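Local coordinates for protein 2-aminomuconic 6-semialdehyde dehydrogenase (Pseudomonas sp., PDB 7BZV) that catalyses the NAD+-dependent oxidation of 2-aminomuconate 6-semialdehyde in the meta-cleavage breakdown of 2-aminophenol, with its tetrameric assembly needed to bind the cofactor, at residues 291-296 with 395-400; 261-266 with 419-424; 174-179 with 203-208; 41-46 with 219-224. One frame throughout, in Å; residues are numbered along the deposited sequence.

Contact 1 of 4, residues 291-296 with 395-400; sequences ERVYVE and CHVTPF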
# COMPACT_ATOMS: atom_id res chain seq x y z
N GLU B 291 -0.44 -24.47 -25.82
CA GLU B 291 -0.69 -25.14 -27.09
C GLU B 291 0.26 -24.71 -28.21
O GLU B 291 0.21 -25.30 -29.29
CB GLU B 291 -2.15 -24.92 -27.55
CG GLU B 291 -3.12 -25.77 -26.71
CD GLU B 291 -4.60 -25.66 -27.07
OE1 GLU B 291 -4.97 -24.99 -28.07
OE2 GLU B 291 -5.41 -26.24 -26.32
N ARG B 292 1.11 -23.71 -27.97
CA ARG B 292 2.16 -23.30 -28.89
C ARG B 292 3.45 -23.40 -28.10
O ARG B 292 3.56 -22.79 -27.04
CB ARG B 292 1.94 -21.87 -29.42
CG ARG B 292 0.58 -21.63 -30.13
CD ARG B 292 -0.03 -20.23 -29.74
NE ARG B 292 0.91 -19.24 -30.17
CZ ARG B 292 1.20 -18.07 -29.61
NH1 ARG B 292 0.58 -17.58 -28.53
NH2 ARG B 292 2.14 -17.38 -30.19
N VAL B 293 4.38 -24.21 -28.58
CA VAL B 293 5.65 -24.42 -27.89
C VAL B 293 6.80 -24.04 -28.81
O VAL B 293 6.99 -24.67 -29.85
CB VAL B 293 5.80 -25.88 -27.43
CG1 VAL B 293 7.13 -26.05 -26.76
CG2 VAL B 293 4.70 -26.28 -26.49
N TYR B 294 7.60 -23.06 -28.37
CA TYR B 294 8.78 -22.58 -29.10
C TYR B 294 10.02 -23.10 -28.39
O TYR B 294 10.22 -22.83 -27.19
CB TYR B 294 8.76 -21.03 -29.16
CG TYR B 294 7.47 -20.50 -29.77
CD1 TYR B 294 7.33 -20.37 -31.15
CD2 TYR B 294 6.40 -20.16 -28.97
CE1 TYR B 294 6.13 -19.92 -31.72
CE2 TYR B 294 5.22 -19.70 -29.51
CZ TYR B 294 5.08 -19.60 -30.90
OH TYR B 294 3.89 -19.15 -31.41
N VAL B 295 10.86 -23.87 -29.10
CA VAL B 295 12.06 -24.46 -28.52
C VAL B 295 13.27 -23.94 -29.27
O VAL B 295 13.32 -24.02 -30.50
CB VAL B 295 12.01 -26.00 -28.56
CG1 VAL B 295 13.22 -26.61 -27.84
CG2 VAL B 295 10.67 -26.48 -28.00
N GLU B 296 14.24 -23.40 -28.53
CA GLU B 296 15.44 -22.88 -29.17
C GLU B 296 16.13 -23.99 -29.98
O GLU B 296 16.30 -25.13 -29.52
CB GLU B 296 16.37 -22.29 -28.14
CG GLU B 296 17.37 -21.34 -28.76
CD GLU B 296 18.38 -20.80 -27.76
OE1 GLU B 296 18.24 -20.99 -26.53
OE2 GLU B 296 19.34 -20.17 -28.24
N CYS B 395 -0.20 -29.77 -28.43
CA CYS B 395 0.49 -28.54 -28.77
C CYS B 395 1.09 -28.71 -30.14
O CYS B 395 1.22 -29.83 -30.65
CB CYS B 395 1.59 -28.19 -27.76
SG CYS B 395 3.00 -29.35 -27.79
N HIS B 396 1.47 -27.58 -30.73
CA HIS B 396 2.36 -27.52 -31.88
C HIS B 396 3.74 -27.05 -31.42
O HIS B 396 3.85 -26.02 -30.75
CB HIS B 396 1.82 -26.58 -32.97
CG HIS B 396 2.69 -26.51 -34.18
ND1 HIS B 396 3.58 -25.48 -34.38
CD2 HIS B 396 2.83 -27.34 -35.24
CE1 HIS B 396 4.24 -25.69 -35.51
NE2 HIS B 396 3.78 -26.80 -36.05
N VAL B 397 4.79 -27.79 -31.77
CA VAL B 397 6.14 -27.42 -31.37
C VAL B 397 6.94 -26.96 -32.60
O VAL B 397 6.87 -27.58 -33.67
CB VAL B 397 6.83 -28.57 -30.61
CG1 VAL B 397 6.98 -29.78 -31.48
CG2 VAL B 397 8.15 -28.14 -30.06
N THR B 398 7.70 -25.88 -32.44
CA THR B 398 8.43 -25.25 -33.54
C THR B 398 9.75 -24.73 -33.00
O THR B 398 9.83 -24.32 -31.84
CB THR B 398 7.58 -24.11 -34.17
OG1 THR B 398 8.23 -23.48 -35.29
CG2 THR B 398 7.26 -23.04 -33.09
N PRO B 399 10.81 -24.74 -33.80
CA PRO B 399 12.08 -24.14 -33.36
C PRO B 399 12.08 -22.62 -33.52
O PRO B 399 11.37 -22.05 -34.35
CB PRO B 399 13.12 -24.77 -34.30
CG PRO B 399 12.34 -25.00 -35.59
CD PRO B 399 10.91 -25.33 -35.15
N PHE B 400 12.92 -21.99 -32.71
CA PHE B 400 13.24 -20.56 -32.86
C PHE B 400 14.74 -20.36 -32.69
O PHE B 400 15.45 -21.22 -32.16
CB PHE B 400 12.48 -19.67 -31.87
CG PHE B 400 12.97 -19.72 -30.46
CD1 PHE B 400 13.94 -18.84 -30.00
CD2 PHE B 400 12.44 -20.62 -29.57
CE1 PHE B 400 14.37 -18.87 -28.67
CE2 PHE B 400 12.86 -20.65 -28.28
CZ PHE B 400 13.83 -19.77 -27.82

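Contact 2 of 4, residues 261-266 with 419-424; sequences VIFADC and ATIWTT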
# COMPACT_ATOMS: atom_id res chain seq x y z
N VAL B 261 7.97 -21.03 -24.01
CA VAL B 261 9.24 -20.63 -24.62
C VAL B 261 10.37 -21.34 -23.86
O VAL B 261 10.62 -21.02 -22.69
CB VAL B 261 9.43 -19.10 -24.59
CG1 VAL B 261 10.70 -18.72 -25.30
CG2 VAL B 261 8.27 -18.42 -25.23
N ILE B 262 11.08 -22.23 -24.55
CA ILE B 262 12.09 -23.09 -23.94
C ILE B 262 13.45 -22.78 -24.56
O ILE B 262 13.69 -23.07 -25.74
CB ILE B 262 11.73 -24.57 -24.09
CG1 ILE B 262 10.33 -24.79 -23.47
CG2 ILE B 262 12.81 -25.46 -23.43
CD1 ILE B 262 9.68 -26.03 -23.96
N PHE B 263 14.32 -22.18 -23.77
CA PHE B 263 15.67 -21.86 -24.18
C PHE B 263 16.63 -23.02 -23.93
O PHE B 263 16.44 -23.86 -23.04
CB PHE B 263 16.17 -20.59 -23.45
CG PHE B 263 15.51 -19.32 -23.94
CD1 PHE B 263 16.02 -18.61 -25.03
CD2 PHE B 263 14.35 -18.88 -23.35
CE1 PHE B 263 15.39 -17.48 -25.49
CE2 PHE B 263 13.70 -17.70 -23.80
CZ PHE B 263 14.21 -17.02 -24.86
N ALA B 264 17.70 -23.03 -24.73
CA ALA B 264 18.67 -24.10 -24.65
C ALA B 264 19.37 -24.17 -23.30
O ALA B 264 19.83 -25.25 -22.90
CB ALA B 264 19.70 -23.92 -25.78
N ASP B 265 19.46 -23.05 -22.57
CA ASP B 265 20.13 -23.07 -21.27
C ASP B 265 19.20 -23.48 -20.13
O ASP B 265 19.58 -23.36 -18.96
CB ASP B 265 20.79 -21.72 -20.96
CG ASP B 265 19.79 -20.60 -20.79
OD1 ASP B 265 18.59 -20.88 -20.63
OD2 ASP B 265 20.18 -19.42 -20.82
N CYS B 266 18.00 -23.98 -20.44
CA CYS B 266 17.09 -24.35 -19.36
C CYS B 266 17.62 -25.55 -18.58
O CYS B 266 18.50 -26.28 -19.04
CB CYS B 266 15.68 -24.64 -19.89
SG CYS B 266 15.48 -26.17 -20.79
N ALA B 419 1.76 -17.40 -20.23
CA ALA B 419 2.97 -17.89 -20.86
C ALA B 419 3.83 -18.61 -19.83
O ALA B 419 3.70 -18.40 -18.63
CB ALA B 419 3.79 -16.76 -21.50
N THR B 420 4.68 -19.53 -20.32
CA THR B 420 5.65 -20.22 -19.46
C THR B 420 6.99 -20.24 -20.18
O THR B 420 7.08 -20.69 -21.33
CB THR B 420 5.18 -21.63 -19.09
OG1 THR B 420 6.16 -22.28 -18.25
CG2 THR B 420 4.92 -22.48 -20.33
N ILE B 421 8.01 -19.72 -19.51
CA ILE B 421 9.36 -19.50 -20.04
C ILE B 421 10.35 -20.33 -19.22
O ILE B 421 10.38 -20.21 -18.00
CB ILE B 421 9.79 -18.03 -19.89
CG1 ILE B 421 8.69 -17.05 -20.35
CG2 ILE B 421 11.11 -17.75 -20.57
CD1 ILE B 421 8.42 -17.19 -21.76
N TRP B 422 11.27 -21.00 -19.91
CA TRP B 422 12.26 -21.89 -19.27
C TRP B 422 13.65 -21.43 -19.71
O TRP B 422 14.01 -21.55 -20.89
CB TRP B 422 12.00 -23.36 -19.63
CG TRP B 422 10.69 -23.84 -19.00
CD1 TRP B 422 9.43 -23.67 -19.50
CD2 TRP B 422 10.52 -24.48 -17.72
NE1 TRP B 422 8.50 -24.16 -18.64
CE2 TRP B 422 9.14 -24.65 -17.53
CE3 TRP B 422 11.40 -24.93 -16.74
CZ2 TRP B 422 8.62 -25.28 -16.42
CZ3 TRP B 422 10.88 -25.54 -15.63
CH2 TRP B 422 9.49 -25.70 -15.48
N THR B 423 14.43 -20.93 -18.75
CA THR B 423 15.81 -20.49 -18.94
C THR B 423 16.46 -20.40 -17.57
O THR B 423 15.78 -20.14 -16.57
CB THR B 423 15.89 -19.12 -19.63
OG1 THR B 423 17.25 -18.68 -19.73
CG2 THR B 423 15.16 -18.06 -18.81
N THR B 424 17.78 -20.59 -17.52
CA THR B 424 18.53 -20.33 -16.30
C THR B 424 19.28 -19.01 -16.37
O THR B 424 20.04 -18.70 -15.45
CB THR B 424 19.52 -21.48 -16.00
OG1 THR B 424 20.42 -21.65 -17.10
CG2 THR B 424 18.74 -22.75 -15.78

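Contact 3 of 4, residues 174-179 with 203-208; sequences VVVKPS and FNLVHG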
# COMPACT_ATOMS: atom_id res chain seq x y z
N VAL B 174 -25.02 -14.27 -3.83
CA VAL B 174 -24.64 -14.77 -5.14
C VAL B 174 -25.76 -15.63 -5.74
O VAL B 174 -26.54 -16.26 -5.02
CB VAL B 174 -23.30 -15.58 -5.15
CG1 VAL B 174 -22.19 -14.70 -4.71
CG2 VAL B 174 -23.38 -16.83 -4.30
N VAL B 175 -25.85 -15.58 -7.06
CA VAL B 175 -26.64 -16.52 -7.86
C VAL B 175 -25.68 -17.21 -8.80
O VAL B 175 -25.08 -16.56 -9.67
CB VAL B 175 -27.77 -15.83 -8.64
CG1 VAL B 175 -28.54 -16.86 -9.42
CG2 VAL B 175 -28.69 -15.12 -7.68
N VAL B 176 -25.55 -18.52 -8.64
CA VAL B 176 -24.46 -19.32 -9.20
C VAL B 176 -25.06 -20.32 -10.16
O VAL B 176 -26.01 -21.03 -9.79
CB VAL B 176 -23.68 -20.04 -8.08
CG1 VAL B 176 -23.06 -21.29 -8.59
CG2 VAL B 176 -22.69 -19.09 -7.45
N LYS B 177 -24.52 -20.39 -11.37
CA LYS B 177 -24.94 -21.43 -12.32
C LYS B 177 -23.74 -22.25 -12.75
O LYS B 177 -22.92 -21.76 -13.55
CB LYS B 177 -25.61 -20.85 -13.56
CG LYS B 177 -26.25 -21.97 -14.45
CD LYS B 177 -25.92 -21.77 -15.95
CE LYS B 177 -25.04 -22.87 -16.56
NZ LYS B 177 -24.77 -22.62 -18.00
N PRO B 178 -23.57 -23.47 -12.26
CA PRO B 178 -22.43 -24.29 -12.69
C PRO B 178 -22.69 -24.83 -14.09
O PRO B 178 -23.82 -24.85 -14.58
CB PRO B 178 -22.39 -25.43 -11.67
CG PRO B 178 -23.93 -25.62 -11.32
CD PRO B 178 -24.48 -24.21 -11.35
N SER B 179 -21.61 -25.27 -14.74
CA SER B 179 -21.75 -25.88 -16.06
C SER B 179 -22.73 -27.05 -15.99
O SER B 179 -22.70 -27.85 -15.05
CB SER B 179 -20.41 -26.38 -16.56
OG SER B 179 -20.61 -27.24 -17.68
N PHE B 203 -26.53 -17.51 -0.63
CA PHE B 203 -25.97 -18.39 -1.66
C PHE B 203 -27.10 -19.12 -2.37
O PHE B 203 -27.76 -19.97 -1.78
CB PHE B 203 -24.98 -19.40 -1.06
CG PHE B 203 -24.32 -20.28 -2.09
CD1 PHE B 203 -24.93 -21.46 -2.53
CD2 PHE B 203 -23.07 -19.95 -2.61
CE1 PHE B 203 -24.32 -22.25 -3.45
CE2 PHE B 203 -22.46 -20.75 -3.55
CZ PHE B 203 -23.07 -21.89 -3.98
N ASN B 204 -27.28 -18.83 -3.66
CA ASN B 204 -28.33 -19.44 -4.46
C ASN B 204 -27.73 -20.16 -5.65
O ASN B 204 -26.79 -19.67 -6.29
CB ASN B 204 -29.31 -18.38 -4.96
CG ASN B 204 -29.96 -17.63 -3.84
OD1 ASN B 204 -30.84 -18.15 -3.14
ND2 ASN B 204 -29.53 -16.39 -3.64
N LEU B 205 -28.28 -21.33 -5.95
CA LEU B 205 -27.76 -22.21 -6.99
C LEU B 205 -28.89 -22.50 -7.97
O LEU B 205 -29.94 -23.04 -7.57
CB LEU B 205 -27.24 -23.53 -6.40
CG LEU B 205 -26.85 -24.68 -7.35
CD1 LEU B 205 -25.65 -24.34 -8.14
CD2 LEU B 205 -26.63 -25.92 -6.54
N VAL B 206 -28.69 -22.12 -9.23
CA VAL B 206 -29.61 -22.44 -10.32
C VAL B 206 -28.86 -23.26 -11.36
O VAL B 206 -27.78 -22.87 -11.80
CB VAL B 206 -30.20 -21.18 -10.96
CG1 VAL B 206 -31.22 -20.56 -10.00
CG2 VAL B 206 -29.12 -20.19 -11.32
N HIS B 207 -29.48 -24.35 -11.81
CA HIS B 207 -28.87 -25.20 -12.82
C HIS B 207 -29.41 -24.92 -14.22
O HIS B 207 -30.53 -24.43 -14.41
CB HIS B 207 -29.10 -26.67 -12.48
CG HIS B 207 -28.26 -27.17 -11.35
ND1 HIS B 207 -26.89 -27.28 -11.44
CD2 HIS B 207 -28.60 -27.60 -10.11
CE1 HIS B 207 -26.42 -27.76 -10.30
NE2 HIS B 207 -27.43 -27.96 -9.48
N GLY B 208 -28.59 -25.23 -15.21
CA GLY B 208 -29.07 -25.31 -16.58
C GLY B 208 -27.95 -25.10 -17.58
O GLY B 208 -26.79 -25.40 -17.30
O HOH W 1 -26.15 -26.62 -14.14

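Contact 4 of 4, residues 41-46 with 219-224; sequences LVDAAV and SQHPDI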
# COMPACT_ATOMS: atom_id res chain seq x y z
N LEU B 41 -37.46 -18.90 -11.60
CA LEU B 41 -36.69 -19.26 -10.42
C LEU B 41 -35.44 -18.39 -10.31
O LEU B 41 -35.06 -17.97 -9.21
CB LEU B 41 -36.32 -20.74 -10.47
CG LEU B 41 -35.78 -21.28 -9.14
CD1 LEU B 41 -36.67 -20.95 -7.96
CD2 LEU B 41 -35.55 -22.80 -9.21
N VAL B 42 -34.81 -18.09 -11.44
CA VAL B 42 -33.68 -17.18 -11.43
C VAL B 42 -34.11 -15.82 -10.90
O VAL B 42 -33.43 -15.20 -10.07
CB VAL B 42 -33.06 -17.07 -12.84
CG1 VAL B 42 -32.07 -15.91 -12.88
CG2 VAL B 42 -32.39 -18.39 -13.21
N ASP B 43 -35.25 -15.32 -11.39
CA ASP B 43 -35.84 -14.13 -10.80
C ASP B 43 -36.01 -14.30 -9.30
O ASP B 43 -35.67 -13.40 -8.52
CB ASP B 43 -37.19 -13.84 -11.46
CG ASP B 43 -37.40 -12.37 -11.74
OD1 ASP B 43 -37.41 -11.57 -10.78
OD2 ASP B 43 -37.57 -12.00 -12.93
N ALA B 44 -36.53 -15.46 -8.86
CA ALA B 44 -36.69 -15.70 -7.43
C ALA B 44 -35.34 -15.65 -6.72
O ALA B 44 -35.22 -15.06 -5.63
CB ALA B 44 -37.37 -17.05 -7.20
N ALA B 45 -34.31 -16.22 -7.33
CA ALA B 45 -32.99 -16.19 -6.72
C ALA B 45 -32.48 -14.76 -6.57
O ALA B 45 -31.93 -14.39 -5.53
CB ALA B 45 -32.03 -17.04 -7.54
N VAL B 46 -32.62 -13.94 -7.62
CA VAL B 46 -32.08 -12.59 -7.54
C VAL B 46 -32.81 -11.81 -6.45
O VAL B 46 -32.21 -11.02 -5.70
CB VAL B 46 -32.17 -11.89 -8.91
CG1 VAL B 46 -31.85 -10.40 -8.75
CG2 VAL B 46 -31.20 -12.54 -9.96
N SER B 219 -27.54 -13.30 -16.78
CA SER B 219 -26.81 -12.20 -17.43
C SER B 219 -27.73 -11.07 -17.87
O SER B 219 -27.28 -9.91 -17.95
CB SER B 219 -26.03 -12.73 -18.65
OG SER B 219 -26.89 -13.18 -19.67
N GLN B 220 -29.01 -11.36 -18.15
CA GLN B 220 -29.98 -10.38 -18.62
C GLN B 220 -30.80 -9.72 -17.51
O GLN B 220 -31.51 -8.74 -17.77
CB GLN B 220 -30.96 -11.06 -19.60
CG GLN B 220 -30.38 -11.35 -20.97
CD GLN B 220 -31.33 -12.16 -21.85
OE1 GLN B 220 -32.41 -12.56 -21.41
NE2 GLN B 220 -30.93 -12.39 -23.10
N HIS B 221 -30.74 -10.24 -16.30
CA HIS B 221 -31.64 -9.78 -15.27
C HIS B 221 -31.32 -8.34 -14.89
O HIS B 221 -30.17 -8.02 -14.57
CB HIS B 221 -31.54 -10.68 -14.06
CG HIS B 221 -32.68 -10.52 -13.11
ND1 HIS B 221 -32.90 -9.36 -12.41
CD2 HIS B 221 -33.67 -11.38 -12.76
CE1 HIS B 221 -33.96 -9.51 -11.64
NE2 HIS B 221 -34.45 -10.72 -11.84
N PRO B 222 -32.30 -7.44 -14.90
CA PRO B 222 -31.97 -6.02 -14.67
C PRO B 222 -31.49 -5.73 -13.26
O PRO B 222 -30.93 -4.65 -13.03
CB PRO B 222 -33.29 -5.29 -14.99
CG PRO B 222 -34.38 -6.32 -14.76
CD PRO B 222 -33.76 -7.69 -15.01
N ASP B 223 -31.73 -6.64 -12.30
CA ASP B 223 -31.39 -6.45 -10.89
C ASP B 223 -30.13 -7.20 -10.47
O ASP B 223 -29.77 -7.18 -9.29
CB ASP B 223 -32.56 -6.88 -9.99
CG ASP B 223 -33.82 -6.07 -10.23
OD1 ASP B 223 -33.69 -4.90 -10.68
OD2 ASP B 223 -34.93 -6.58 -9.95
N ILE B 224 -29.47 -7.89 -11.40
CA ILE B 224 -28.14 -8.40 -11.11
C ILE B 224 -27.18 -7.22 -10.94
O ILE B 224 -27.30 -6.19 -11.62
CB ILE B 224 -27.70 -9.34 -12.24
CG1 ILE B 224 -26.86 -10.50 -11.69
CG2 ILE B 224 -26.95 -8.55 -13.28
CD1 ILE B 224 -27.64 -11.47 -10.82

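Contact 1 of 4, residues 291-296 with 395-400
Tyr294 and Thr398 lie side by side and point the same way from two neighbouring parallel strands, 292-296 and 395-400. The strands belong to the mixed sheet of the catalytic domain of an aldehyde dehydrogenase. Thr398 CG2 comes obliquely against the tyrosine ring, 3.3 Å from Tyr294 CD1. The hydroxyl of Thr398 turns to Arg409 of helix 403-411. Further along the same face, Phe400 crosses Glu296. Its CG sits between the backbone N and the carbonyl carbon (chi1 75°), which swings the ring over the neighbouring strand. Glu296 CB then lies over one ring face, 4.0 Å from the centroid of the Phe400 ring, in a CH-pi contact. The carboxylate of Glu296 runs on past the ring and accepts a bond from Ala264 N. Tyr294 CB touches the same ring at Phe400 CD2.

The other face of the sheet carries Val293, Val295, Val397 and Pro399. Val397 CG2 rests 3.7 Å from Val295 CG2 and 4.0 Å from Val293 CG1. At the start of the pair, Cys395 SG meets Val293 CG2 at 3.7 Å. Helices 297-312 and 268-280 pack on these side chains. Five backbone hydrogen bonds hold the ladder in parallel register, from His396 N to Glu291 O at one end to Phe400 N to Val295 O at the other.

The tyrosine hydroxyl is held by Arg292, whose NH2 also bonds to Ala410 O. Arg292 NH2 donates to Tyr294 OH at 2.8 Å, with the oxygen tilted 27° out of the guanidinium plane.

Contact 2 of 4, residues 261-266 with 419-424
The Phe263 ring meets the strand 419-422 by its edge: Trp422 O lies in the ring plane beside it, 3.6 Å from Phe263 CD2, and Ile421 CG2 also sits near the plane. Thr423 CB approaches the ring obliquely. The indole of Trp422 has Val261 O near its plane at an edge. Ile262 CG1 comes to it obliquely, 4.2 Å from Trp422 CD1. Met271 and Met275 of helix 268-280 touch both Ile262 and Trp422. On the other face of the sheet, Val261 and Ile421 lie side by side, with Ile421 CD1 at 3.6 Å from Val261 CB. Phe263 stacks edge-to-face with Phe400.

Backbone bonds join the strands as a parallel pair, ending with Phe263 N to Trp422 O. Beyond it the chain makes a type I turn from Phe263 to Cys266. Asp265 in this turn makes the next links across. Its CG stands between the backbone N and the carbonyl carbon (chi1 65°), and the carboxylate reaches across. Asp265 OD1 receives Thr423 OG1 at 2.7 Å through its syn lone pair. Thr424 N reaches the same Asp265 OD1 at 3.2 Å from above the carboxylate plane, 67° out of it. Thr424 OG1 donates to Asp265 O at 2.7 Å. Two donors thus grip OD1, while OD2 forms a salt bridge with Arg428. The Thr424 backbone also bonds to the second subunit. Strands 258-262 and 418-422 are parallel neighbours in the open alpha/beta sheet of the aldehyde dehydrogenase catalytic domain, and the turn 263-266 leaves the end of the first.

Contact 3 of 4, residues 174-179 with 203-208
Val174 CG2 rests obliquely against the Phe203 ring, 3.6 Å from Phe203 CD2. The two residues face each other in a parallel strand pair of a beta-alpha-beta crossover: strand 173-177, helix 184-196, strand 203-205. This unit belongs to the Rossmann-like NAD-binding domain of the aldehyde dehydrogenase fold. Helix 184-196 packs on Phe203 and Leu205, and helix 156-169 on Val174 and Val176.

Asn204 grips Val174 O twice. Its backbone N is 3.0 Å from Val174 O. The side-chain Asn204 ND2 adds a weak bond to the same Val174 O at 3.3 Å, because CG lies beside the backbone N (chi1 -59°). Its other amide atom, OD1, is held by Asp10 N. Val175 CG1 and Val206 CG2 cross obliquely on the face with Asn204. The ladder continues through Val176 N to Asn204 O and Val206 N to Val176 O.

At the end of the strands one contact is tight. Pro178 CD presses on Leu205 CD1 at 3.4 Å, closer than usual for two carbons. Pro178 CG points obliquely at the His207 ring, 3.4 Å from His207 ND1. The bent Lys177 chain runs alongside Val206 O and Gly208 O. In relatives the Lys-Pro-Ser end of this strand borders the cofactor, so this region probably faces the NAD+ site here too.

His207 NE2 is bonded to Thr187. A water in the His207 ring plane ties the two ends together: it donates to Pro178 O at 3.0 Å, accepts from Gly208 N at 3.0 Å, and bonds to His207 ND1 at 2.9 Å.

Contact 4 of 4, residues 41-46 with 219-224
The chain leaves helix 214-220 at His221 and makes a type I turn to Ile224, with the nearest CA pairs across the contact being His221 with Asp43 (7.5 Å) and Ile224 with Val46 (6.8 Å). Helix 39-52 packs against this helix end on the outside of the Rossmann-like NAD-binding domain of the aldehyde dehydrogenase fold.

His221 holds the centre. With CG anti to its backbone N (chi1 -164°), the ring reaches tip to tip toward Val46. Val46 CG1 stands over one ring face, 4.0 Å from the centroid of the His221 ring, in a CH-pi contact offset toward the rim. Val46 CG1 also touches Asp223 CB at 3.8 Å. The second branch, Val46 CG2, meets Ile224 CD1 at 3.8 Å, crossing it at about a right angle.

Both ring nitrogens of His221 are engaged in the ring plane. His221 NE2 donates a weak bond to Asp43 OD1, long at 3.3 Å but fairly straight. The carboxylate is turned 63° from the ring. Its charge would tend to favour a proton on NE2. Asp223 OD1 pairs with Arg414 of the third subunit, so the turn lies beside a tetramer contact. Asp223 O takes a bond from His50 of helix 39-52.

Inside the turn, Asp223 N donates to His221 ND1 at 3.0 Å, and this bond fixes the ring's rotation.

In the fold
The four contacts fall into two pairs on opposite sides of the chain's centre. Contacts 1 and 2 share one sheet of the catalytic domain, their centres 11 Å apart. Strands 290-296 and 258-262 are neighbours there, with Ile262 N 2.8 Å from Tyr294 O, a probable hydrogen bond. Contacts 3 and 4 also have centres 11 Å apart: Val175 CG2 of the NAD-binding sheet packs 3.9 Å from Ala45 CB of the outer helix. The pairs are far apart, with centres 39 to 47 Å from each other. In this family the active site lies between the two domains. Contacts 2 and 4 also reach other subunits of the tetramer.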